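Local atomic coordinates of cytochrome c, putative (Geobacter sulfurreducens, PDB entry 2CZS), a protein that carries two covalently bound c-type hemes, each with two histidine axial ligands, and probably passes electrons between redox partners. Residues N16-R19 with F20-F24; G29-D32 with L33-Q36; V56-D60 with G61-C65. All blocks are in the same frame, centred on the assembly; numbering follows the deposited sequence.

Contact 1: N16-R19 with F20-F24; sequences NHKR and FYDAF. With HEM (protoporphyrin IX containing Fe), chain F.
Arg19 and Phe20 pack against each other at the start of helix 18-25, where His17, at the N-cap position, also serves as an axial ligand of a c-type heme. The Phe20 ring is sandwiched. Over the centre of one face sits Arg19 CG, a CH-pi contact of 3.9 Å to the ring centroid, only 2° off the normal; over the opposite face the heme atom CBB lies 3.6 Å above the plane, toward the rim. Arg19 reaches this place because its CG stands between backbone N and carbonyl carbon (chi1 72°), which folds the chain over the neighbouring ring; the guanidinium then tilts 51° from that ring. A flat hydrocarbon suits Phe20, since its CE1 also meets the porphyrin at CHC, and the ring rests on Leu33 and Gln36 of helix 30-37. Histidine suits position 17 through both its nitrogens: ND1 is hydrogen-bonded to Asp14, which probably fixes the imidazole's rotation and strengthens it as a ligand. The backbone O of His17 accepts a fairly straight bond from Tyr21 N and also lies at the edge of the Tyr21 ring, in its plane. His17 NE2 binds the heme iron FE at 2.0 Å, with His41 as the other axial ligand.

Contact 2: G29-D32 with L33-Q36; sequences GKLD and LDRQ. With NA (sodium ion), chain E.
Asp34 turns back along helix 30-37 toward the carbonyl of Lys30, one turn earlier. Its CB lies 3.4 Å from both Lys30 O and Leu31 O. CG stands anti to its own carbonyl carbon (chi1 -69°), which carries the carboxylate back over Lys30 O. The two oxygens part company: OD1 accepts a hydrogen bond from Leu66 N, while OD2 binds the sodium ion at a rather long 2.9 Å. OD2 also lies 3.0 Å from Lys30 O, an unfavourable pairing of acceptors that the sodium ion on OD2 may partly offset. An aspartate fits because its short arm can serve a backbone N-H and a metal ion at once. On another side of the helix Asp32 and Arg35 run side by side, and Asp32 OD1 meets the guanidinium edge in a salt bridge to Arg35 NE of 3.5 Å. Gln36 sends NE2 back to Asp32 O in a weak bond. Leu33, buried and apolar, lays CG against Gly29 O and packs on Ala23 of helix 18-25. With Gly29 as N-cap, whose O takes Leu33 N at 3.1 Å, this is the opening of an alpha helix that leads into the heme-attaching Cys37, the first cysteine of a CXXCH motif.

Contact 3: V56-D60 with G61-C65; sequences VKPAD and GPMRC. With HEM (protoporphyrin IX containing Fe), chain G; SO4 (sulfate ion), chain D.
The chain doubles back between Lys57 and Met63, whose CA atoms stand 4.9 Å apart, through a turn in which Gly61 adopts a positive phi of 76°. Glycine suits this corner because a side chain there would run into the carbonyl of Asp60. Two arms of irregular structure are thereby laid together, and side-chain packing, one weak hydrogen bond and a water join them. Lys57 bends at its second torsion and brings NZ back to Gly61 O, a weak hydrogen bond of 3.0 Å. The Pro58 ring lies against the same peptide region: CG touches Gly61 O, and CD packs on CB of Met63. On one side of the bend a water donates to both Asp60 O and Pro62 O, joining two carbonyls. Met63 is the buried link between turn and heme. With CG anti to the backbone N (chi1 -157°), its chain runs out until SD lies 3.4 Å from the heme atom CHC, while the bend at chi3 sends CE back to Lys57 N at 3.3 Å. A long, unbranched, polarisable side chain suits that double duty; Phe50 and His54 pack on it too. Pro62 touches Leu31 of helix 30-37. Arg64, the centre of an inverse gamma turn, forms a cation-pi pair with Phe67, and its NH1 makes a weak bond to a sulfate oxygen, the ion probably from the crystallisation liquor. Beyond Arg64, Cys65 SG is joined to heme CAB at 1.7 Å. Such a thioether, the mark of c-type cytochromes, fixes the porphyrin permanently, so that turn and heme are held by covalent chemistry as well as packing.

In the fold
The three contacts follow one another along the chain, and contact 2 lies between the others, its centre 11 Å from each. Contacts 1 and 3 stand on opposite sides of the chain's centre, 20 Å apart between centres and about 9 Å at their nearest atoms, each beside its own heme. Contact 1 meets contact 2 where Ala23 CB packs on Leu33 CD2 at 3.7 Å and Phe24 faces Lys30 in a cation-pi pair. Contact 2 meets contact 3 where Asp34 CB lies 3.6 Å from Met63 O and Arg35 approaches Pro62. Leu33 and Gln36 touch one heme, while Asp34 sits close to Cys65, which anchors the other.

Contact 1: N16-R19 with F20-F24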
loop_
_atom_site.group_PDB
_atom_site.type_symbol
_atom_site.label_atom_id
_atom_site.label_comp_id
_atom_site.label_asym_id
_atom_site.label_seq_id
_atom_site.Cartn_x
_atom_site.Cartn_y
_atom_site.Cartn_z
ATOM N N ASN A 16 -0.389 10.091 7.035
ATOM C CA ASN A 16 -0.005 8.689 7.075
ATOM C C ASN A 16 0.628 8.120 5.821
ATOM O O ASN A 16 1.300 7.092 5.896
ATOM C CB ASN A 16 -1.187 7.819 7.486
ATOM C CG ASN A 16 -1.370 7.778 8.975
ATOM O OD1 ASN A 16 -0.435 8.050 9.733
ATOM N ND2 ASN A 16 -2.567 7.447 9.403
ATOM N N HIS A 17 0.421 8.771 4.678
ATOM C CA HIS A 17 0.915 8.214 3.413
ATOM C C HIS A 17 1.783 9.156 2.629
ATOM O O HIS A 17 2.302 8.776 1.563
ATOM C CB HIS A 17 -0.275 7.799 2.581
ATOM C CG HIS A 17 -1.126 6.778 3.252
ATOM N ND1 HIS A 17 -2.180 7.103 4.081
ATOM C CD2 HIS A 17 -1.072 5.429 3.215
ATOM C CE1 HIS A 17 -2.755 5.992 4.508
ATOM N NE2 HIS A 17 -2.097 4.959 4.008
ATOM N N LYS A 18 1.926 10.383 3.122
ATOM C CA LYS A 18 2.749 11.367 2.410
ATOM C C LYS A 18 4.143 10.863 2.060
ATOM O O LYS A 18 4.625 11.128 0.949
ATOM C CB LYS A 18 2.821 12.711 3.171
ATOM C CG LYS A 18 3.733 13.765 2.505
ATOM C CD LYS A 18 3.504 15.169 3.062
ATOM C CE LYS A 18 4.217 15.375 4.362
ATOM N NZ LYS A 18 3.751 16.632 4.994
ATOM N N ARG A 19 4.813 10.177 2.986
ATOM C CA ARG A 19 6.194 9.745 2.736
ATOM C C ARG A 19 6.275 8.793 1.557
ATOM O O ARG A 19 7.266 8.782 0.857
ATOM C CB ARG A 19 6.865 9.162 3.977
ATOM C CG ARG A 19 6.374 7.792 4.393
ATOM C CD ARG A 19 7.038 7.374 5.705
ATOM N NE ARG A 19 7.036 5.926 5.925
ATOM C CZ ARG A 19 8.048 5.115 5.614
ATOM N NH1 ARG A 19 9.151 5.598 5.048
ATOM N NH2 ARG A 19 7.956 3.815 5.868
ATOM N N PHE A 20 5.220 8.019 1.318
ATOM C CA PHE A 20 5.214 7.133 0.150
ATOM C C PHE A 20 5.013 7.894 -1.169
ATOM O O PHE A 20 5.653 7.595 -2.155
ATOM C CB PHE A 20 4.204 6.015 0.328
ATOM C CG PHE A 20 4.324 5.329 1.643
ATOM C CD1 PHE A 20 3.369 5.513 2.624
ATOM C CD2 PHE A 20 5.445 4.562 1.932
ATOM C CE1 PHE A 20 3.479 4.884 3.858
ATOM C CE2 PHE A 20 5.592 3.952 3.179
ATOM C CZ PHE A 20 4.575 4.107 4.130
ATOM N N TYR A 21 4.138 8.895 -1.156
ATOM C CA TYR A 21 4.020 9.834 -2.279
ATOM C C TYR A 21 5.367 10.485 -2.607
ATOM O O TYR A 21 5.771 10.534 -3.774
ATOM C CB TYR A 21 2.994 10.925 -1.955
ATOM C CG TYR A 21 1.556 10.559 -2.246
ATOM C CD1 TYR A 21 0.784 9.836 -1.322
ATOM C CD2 TYR A 21 0.958 10.922 -3.450
ATOM C CE1 TYR A 21 -0.546 9.494 -1.600
ATOM C CE2 TYR A 21 -0.372 10.596 -3.725
ATOM C CZ TYR A 21 -1.113 9.886 -2.791
ATOM O OH TYR A 21 -2.404 9.579 -3.108
ATOM N N ASP A 22 6.053 10.965 -1.567
ATOM C CA ASP A 22 7.339 11.652 -1.734
ATOM C C ASP A 22 8.402 10.682 -2.265
ATOM O O ASP A 22 9.097 11.007 -3.228
ATOM C CB ASP A 22 7.843 12.300 -0.428
ATOM C CG ASP A 22 7.015 13.517 0.033
ATOM O OD1 ASP A 22 6.344 14.160 -0.791
ATOM O OD2 ASP A 22 7.031 13.825 1.241
ATOM N N ALA A 23 8.482 9.485 -1.680
ATOM C CA ALA A 23 9.446 8.454 -2.096
ATOM C C ALA A 23 9.210 8.054 -3.545
ATOM O O ALA A 23 10.143 7.977 -4.342
ATOM C CB ALA A 23 9.352 7.222 -1.205
ATOM N N PHE A 24 7.947 7.821 -3.890
ATOM C CA PHE A 24 7.559 7.511 -5.262
ATOM C C PHE A 24 8.005 8.596 -6.255
ATOM O O PHE A 24 8.606 8.277 -7.298
ATOM C CB PHE A 24 6.058 7.266 -5.354
ATOM C CG PHE A 24 5.635 6.733 -6.700
ATOM C CD1 PHE A 24 6.172 5.530 -7.184
ATOM C CD2 PHE A 24 4.725 7.438 -7.493
ATOM C CE1 PHE A 24 5.802 5.029 -8.438
ATOM C CE2 PHE A 24 4.349 6.939 -8.743
ATOM C CZ PHE A 24 4.892 5.735 -9.210
HETATM C CHA HEM F . -5.903 3.539 4.623
HETATM C CHB HEM F . -2.920 2.000 1.203
HETATM C CHC HEM F . 0.830 2.597 4.206
HETATM C CHD HEM F . -2.191 3.910 7.721
HETATM C C1A HEM F . -5.432 3.064 3.444
HETATM C C2A HEM F . -6.265 2.710 2.329
HETATM C C3A HEM F . -5.426 2.275 1.384
HETATM C C4A HEM F . -4.070 2.354 1.888
HETATM C CMA HEM F . -5.777 1.773 -0.027
HETATM C CAA HEM F . -7.817 2.792 2.308
HETATM C CBA HEM F . -8.277 4.204 2.001
HETATM C CGA HEM F . -9.775 4.301 1.840
HETATM O O1A HEM F . -10.563 3.498 2.415
HETATM O O2A HEM F . -10.163 5.220 1.080
HETATM C C1B HEM F . -1.647 2.056 1.705
HETATM C C2B HEM F . -0.456 1.698 0.976
HETATM C C3B HEM F . 0.606 1.878 1.795
HETATM C C4B HEM F . 0.114 2.330 3.084
HETATM C CMB HEM F . -0.506 1.219 -0.497
HETATM C CAB HEM F . 2.101 1.677 1.469
HETATM C CBB HEM F . 2.652 2.370 0.418
HETATM C C1C HEM F . 0.295 2.927 5.437
HETATM C C2C HEM F . 1.112 3.073 6.644
HETATM C C3C HEM F . 0.255 3.455 7.629
HETATM C C4C HEM F . -1.056 3.550 7.045
HETATM C CMC HEM F . 2.623 2.799 6.752
HETATM C CAC HEM F . 0.566 3.766 9.112
HETATM C CBC HEM F . 1.268 4.872 9.391
HETATM C C1D HEM F . -3.455 4.000 7.214
HETATM C C2D HEM F . -4.650 4.462 7.899
HETATM C C3D HEM F . -5.804 4.317 6.939
HETATM C C4D HEM F . -5.198 3.792 5.746
HETATM C CMD HEM F . -4.771 4.994 9.338
HETATM C CAD HEM F . -7.282 4.713 7.184
HETATM C CBD HEM F . -7.714 5.881 6.298
HETATM C CGD HEM F . -6.763 7.026 6.460
HETATM O O1D HEM F . -6.881 7.730 7.489
HETATM O O2D HEM F . -5.893 7.234 5.575
HETATM N NA HEM F . -4.117 2.829 3.176
HETATM N NB HEM F . -1.259 2.425 2.997
HETATM N NC HEM F . -1.008 3.219 5.705
HETATM N ND HEM F . -3.832 3.595 5.955
HETATM FE FE HEM F . -2.526 3.018 4.433
#

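Contact 2: G29-D32 with L33-Q36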
loop_
_atom_site.group_PDB
_atom_site.type_symbol
_atom_site.label_atom_id
_atom_site.label_comp_id
_atom_site.label_asym_id
_atom_site.label_seq_id
_atom_site.Cartn_x
_atom_site.Cartn_y
_atom_site.Cartn_z
ATOM N N GLY A 29 11.118 2.323 -5.974
ATOM C CA GLY A 29 10.371 1.235 -6.573
ATOM C C GLY A 29 9.129 0.865 -5.783
ATOM O O GLY A 29 9.135 0.883 -4.544
ATOM N N LYS A 30 8.070 0.499 -6.507
ATOM C CA LYS A 30 6.814 0.118 -5.880
ATOM C C LYS A 30 6.886 -1.126 -4.990
ATOM O O LYS A 30 6.200 -1.179 -3.998
ATOM C CB LYS A 30 5.705 -0.009 -6.921
ATOM C CG LYS A 30 5.305 1.333 -7.557
ATOM C CD LYS A 30 4.371 1.107 -8.736
ATOM C CE LYS A 30 3.711 2.418 -9.200
ATOM N NZ LYS A 30 2.765 2.973 -8.176
ATOM N N LEU A 31 7.743 -2.103 -5.306
ATOM C CA LEU A 31 7.895 -3.250 -4.416
ATOM C C LEU A 31 8.510 -2.838 -3.071
ATOM O O LEU A 31 8.056 -3.278 -2.013
ATOM C CB LEU A 31 8.723 -4.377 -5.056
ATOM C CG LEU A 31 8.041 -5.324 -6.043
ATOM C CD1 LEU A 31 9.071 -6.375 -6.421
ATOM C CD2 LEU A 31 6.765 -5.994 -5.486
ATOM N N ASP A 32 9.524 -1.976 -3.102
ATOM C CA ASP A 32 10.123 -1.490 -1.845
ATOM C C ASP A 32 9.105 -0.724 -1.000
ATOM O O ASP A 32 9.037 -0.885 0.221
ATOM C CB ASP A 32 11.351 -0.633 -2.102
ATOM C CG ASP A 32 12.496 -1.429 -2.653
ATOM O OD1 ASP A 32 12.526 -2.650 -2.409
ATOM O OD2 ASP A 32 13.336 -0.841 -3.365
ATOM N N LEU A 33 8.293 0.100 -1.670
ATOM C CA LEU A 33 7.218 0.798 -0.983
ATOM C C LEU A 33 6.173 -0.145 -0.429
ATOM O O LEU A 33 5.737 0.012 0.725
ATOM C CB LEU A 33 6.607 1.859 -1.889
ATOM C CG LEU A 33 7.601 2.958 -2.259
ATOM C CD1 LEU A 33 6.993 3.887 -3.295
ATOM C CD2 LEU A 33 8.069 3.752 -1.046
ATOM N N ASP A 34 5.765 -1.149 -1.203
ATOM C CA ASP A 34 4.789 -2.108 -0.759
ATOM C C ASP A 34 5.210 -2.776 0.564
ATOM O O ASP A 34 4.380 -3.055 1.412
ATOM C CB ASP A 34 4.616 -3.221 -1.782
ATOM C CG ASP A 34 3.953 -2.799 -3.058
ATOM O OD1 ASP A 34 3.096 -1.903 -3.069
ATOM O OD2 ASP A 34 4.241 -3.456 -4.072
ATOM N N ARG A 35 6.510 -3.047 0.724
ATOM C CA ARG A 35 6.996 -3.720 1.928
ATOM C C ARG A 35 6.730 -2.835 3.133
ATOM O O ARG A 35 6.434 -3.356 4.207
ATOM C CB ARG A 35 8.505 -4.037 1.836
ATOM C CG ARG A 35 8.979 -4.592 0.483
ATOM C CD ARG A 35 10.533 -4.681 0.314
ATOM N NE ARG A 35 10.935 -5.424 -0.900
ATOM C CZ ARG A 35 10.732 -6.732 -1.028
ATOM N NH1 ARG A 35 10.149 -7.382 -0.035
ATOM N NH2 ARG A 35 11.085 -7.386 -2.119
ATOM N N GLN A 36 6.850 -1.504 2.965
ATOM C CA GLN A 36 6.607 -0.559 4.066
ATOM C C GLN A 36 5.138 -0.432 4.461
ATOM O O GLN A 36 4.830 -0.105 5.606
ATOM C CB GLN A 36 7.217 0.826 3.779
ATOM C CG GLN A 36 8.755 0.814 3.642
ATOM C CD GLN A 36 9.311 1.992 2.858
ATOM O OE1 GLN A 36 8.956 3.137 3.089
ATOM N NE2 GLN A 36 10.220 1.707 1.939
HETATM NA NA NA E . 3.265 -3.048 -6.797
#

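Contact 3: V56-D60 with G61-C65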
loop_
_atom_site.group_PDB
_atom_site.type_symbol
_atom_site.label_atom_id
_atom_site.label_comp_id
_atom_site.label_asym_id
_atom_site.label_seq_id
_atom_site.Cartn_x
_atom_site.Cartn_y
_atom_site.Cartn_z
ATOM N N VAL A 56 -4.795 -12.082 0.205
ATOM C CA VAL A 56 -3.815 -12.410 1.246
ATOM C C VAL A 56 -2.406 -12.381 0.638
ATOM O O VAL A 56 -2.273 -12.347 -0.569
ATOM C CB VAL A 56 -4.123 -13.786 1.895
ATOM C CG1 VAL A 56 -3.607 -13.815 3.314
ATOM C CG2 VAL A 56 -5.629 -14.054 1.926
ATOM N N LYS A 57 -1.356 -12.371 1.460
ATOM C CA LYS A 57 0.015 -12.249 0.942
ATOM C C LYS A 57 0.516 -13.498 0.183
ATOM O O LYS A 57 0.185 -14.635 0.559
ATOM C CB LYS A 57 0.965 -11.800 2.070
ATOM C CG LYS A 57 2.339 -12.468 2.131
ATOM C CD LYS A 57 3.464 -11.629 1.520
ATOM C CE LYS A 57 4.799 -12.348 1.677
ATOM N NZ LYS A 57 5.981 -11.447 1.631
ATOM N N PRO A 58 1.277 -13.284 -0.909
ATOM C CA PRO A 58 1.879 -14.338 -1.717
ATOM C C PRO A 58 3.083 -14.989 -1.041
ATOM O O PRO A 58 3.560 -14.488 -0.029
ATOM C CB PRO A 58 2.354 -13.583 -2.961
ATOM C CG PRO A 58 2.609 -12.231 -2.495
ATOM C CD PRO A 58 1.578 -11.950 -1.461
ATOM N N ALA A 59 3.579 -16.080 -1.616
ATOM C CA ALA A 59 4.775 -16.740 -1.089
ATOM C C ALA A 59 6.061 -15.980 -1.446
ATOM O O ALA A 59 6.964 -15.830 -0.603
ATOM C CB ALA A 59 4.844 -18.192 -1.582
ATOM N N ASP A 60 6.134 -15.509 -2.691
ATOM C CA ASP A 60 7.297 -14.783 -3.210
ATOM C C ASP A 60 7.043 -13.283 -3.282
ATOM O O ASP A 60 6.208 -12.823 -4.070
ATOM C CB ASP A 60 7.643 -15.267 -4.618
ATOM C CG ASP A 60 8.124 -16.689 -4.638
ATOM O OD1 ASP A 60 9.361 -16.888 -4.647
ATOM O OD2 ASP A 60 7.272 -17.606 -4.630
ATOM N N GLY A 61 7.790 -12.533 -2.481
ATOM C CA GLY A 61 7.732 -11.079 -2.470
ATOM C C GLY A 61 6.503 -10.564 -1.748
ATOM O O GLY A 61 5.643 -11.345 -1.363
ATOM N N PRO A 62 6.429 -9.237 -1.552
ATOM C CA PRO A 62 5.342 -8.632 -0.797
ATOM C C PRO A 62 4.014 -8.631 -1.575
ATOM O O PRO A 62 4.005 -8.719 -2.809
ATOM C CB PRO A 62 5.826 -7.196 -0.591
ATOM C CG PRO A 62 6.690 -6.930 -1.769
ATOM C CD PRO A 62 7.365 -8.233 -2.081
ATOM N N MET A 63 2.906 -8.540 -0.841
ATOM C CA MET A 63 1.611 -8.236 -1.476
ATOM C C MET A 63 1.743 -6.914 -2.231
ATOM O O MET A 63 2.244 -5.917 -1.684
ATOM C CB MET A 63 0.502 -8.151 -0.459
ATOM C CG MET A 63 -0.883 -8.386 -1.053
ATOM S SD MET A 63 -2.174 -7.901 0.086
ATOM C CE MET A 63 -1.954 -9.097 1.418
ATOM N N ARG A 64 1.293 -6.908 -3.481
ATOM C CA ARG A 64 1.616 -5.789 -4.376
ATOM C C ARG A 64 0.569 -4.664 -4.191
ATOM O O ARG A 64 -0.303 -4.463 -5.055
ATOM C CB ARG A 64 1.697 -6.237 -5.851
ATOM C CG ARG A 64 2.861 -7.151 -6.208
ATOM C CD ARG A 64 2.868 -7.444 -7.710
ATOM N NE ARG A 64 3.055 -6.243 -8.522
ATOM C CZ ARG A 64 2.732 -6.136 -9.816
ATOM N NH1 ARG A 64 2.177 -7.154 -10.471
ATOM N NH2 ARG A 64 2.948 -4.997 -10.463
ATOM N N CYS A 65 0.680 -3.936 -3.080
ATOM C CA CYS A 65 -0.373 -2.957 -2.750
ATOM C C CYS A 65 -0.612 -1.983 -3.891
ATOM O O CYS A 65 -1.770 -1.692 -4.266
ATOM C CB CYS A 65 0.001 -2.143 -1.523
ATOM S SG CYS A 65 0.548 -3.092 -0.105
HETATM C CHA HEM G . -9.471 -3.146 0.182
HETATM C CHB HEM G . -5.022 -1.875 1.480
HETATM C CHC HEM G . -3.144 -5.099 -1.509
HETATM C CHD HEM G . -7.393 -4.843 -3.882
HETATM C C1A HEM G . -8.449 -2.571 0.886
HETATM C C2A HEM G . -8.541 -1.741 2.066
HETATM C C3A HEM G . -7.294 -1.413 2.425
HETATM C C4A HEM G . -6.390 -2.013 1.468
HETATM C CMA HEM G . -6.861 -0.531 3.612
HETATM C CAA HEM G . -9.878 -1.350 2.763
HETATM C CBA HEM G . -10.525 -0.193 2.012
HETATM C CGA HEM G . -11.679 0.404 2.800
HETATM O O1A HEM G . -11.551 0.592 4.045
HETATM O O2A HEM G . -12.742 0.706 2.180
HETATM C C1B HEM G . -4.104 -2.654 0.855
HETATM C C2B HEM G . -2.687 -2.739 1.173
HETATM C C3B HEM G . -2.186 -3.660 0.333
HETATM C C4B HEM G . -3.234 -4.174 -0.506
HETATM C CMB HEM G . -1.940 -1.892 2.233
HETATM C CAB HEM G . -0.733 -4.208 0.270
HETATM C CBB HEM G . -0.391 -4.871 1.427
HETATM C C1C HEM G . -4.100 -5.275 -2.485
HETATM C C2C HEM G . -3.963 -5.976 -3.734
HETATM C C3C HEM G . -5.113 -5.900 -4.398
HETATM C C4C HEM G . -6.064 -5.134 -3.582
HETATM C CMC HEM G . -2.630 -6.635 -4.171
HETATM C CAC HEM G . -5.461 -6.496 -5.773
HETATM C CBC HEM G . -5.060 -7.734 -6.109
HETATM C C1D HEM G . -8.364 -4.393 -3.011
HETATM C C2D HEM G . -9.794 -4.321 -3.291
HETATM C C3D HEM G . -10.453 -3.810 -2.027
HETATM C C4D HEM G . -9.371 -3.614 -1.097
HETATM C CMD HEM G . -10.532 -4.681 -4.602
HETATM C CAD HEM G . -11.954 -3.521 -1.812
HETATM C CBD HEM G . -12.239 -2.208 -2.551
HETATM C CGD HEM G . -11.549 -1.047 -1.876
HETATM O O1D HEM G . -11.949 -0.721 -0.721
HETATM O O2D HEM G . -10.602 -0.463 -2.484
HETATM N NA HEM G . -7.115 -2.711 0.562
HETATM N NB HEM G . -4.409 -3.557 -0.135
HETATM N NC HEM G . -5.409 -4.792 -2.432
HETATM N ND HEM G . -8.163 -3.969 -1.723
HETATM FE FE HEM G . -6.251 -3.798 -0.946
HETATM S S SO4 D . 1.966 -6.764 -14.699
HETATM O O1 SO4 D . 3.272 -6.948 -15.335
HETATM O O2 SO4 D . 0.954 -6.821 -15.750
HETATM O O3 SO4 D . 1.761 -7.818 -13.695
HETATM O O4 SO4 D . 1.893 -5.465 -14.026
HETATM O O HOH W 1 4.731 -10.660 -4.956
#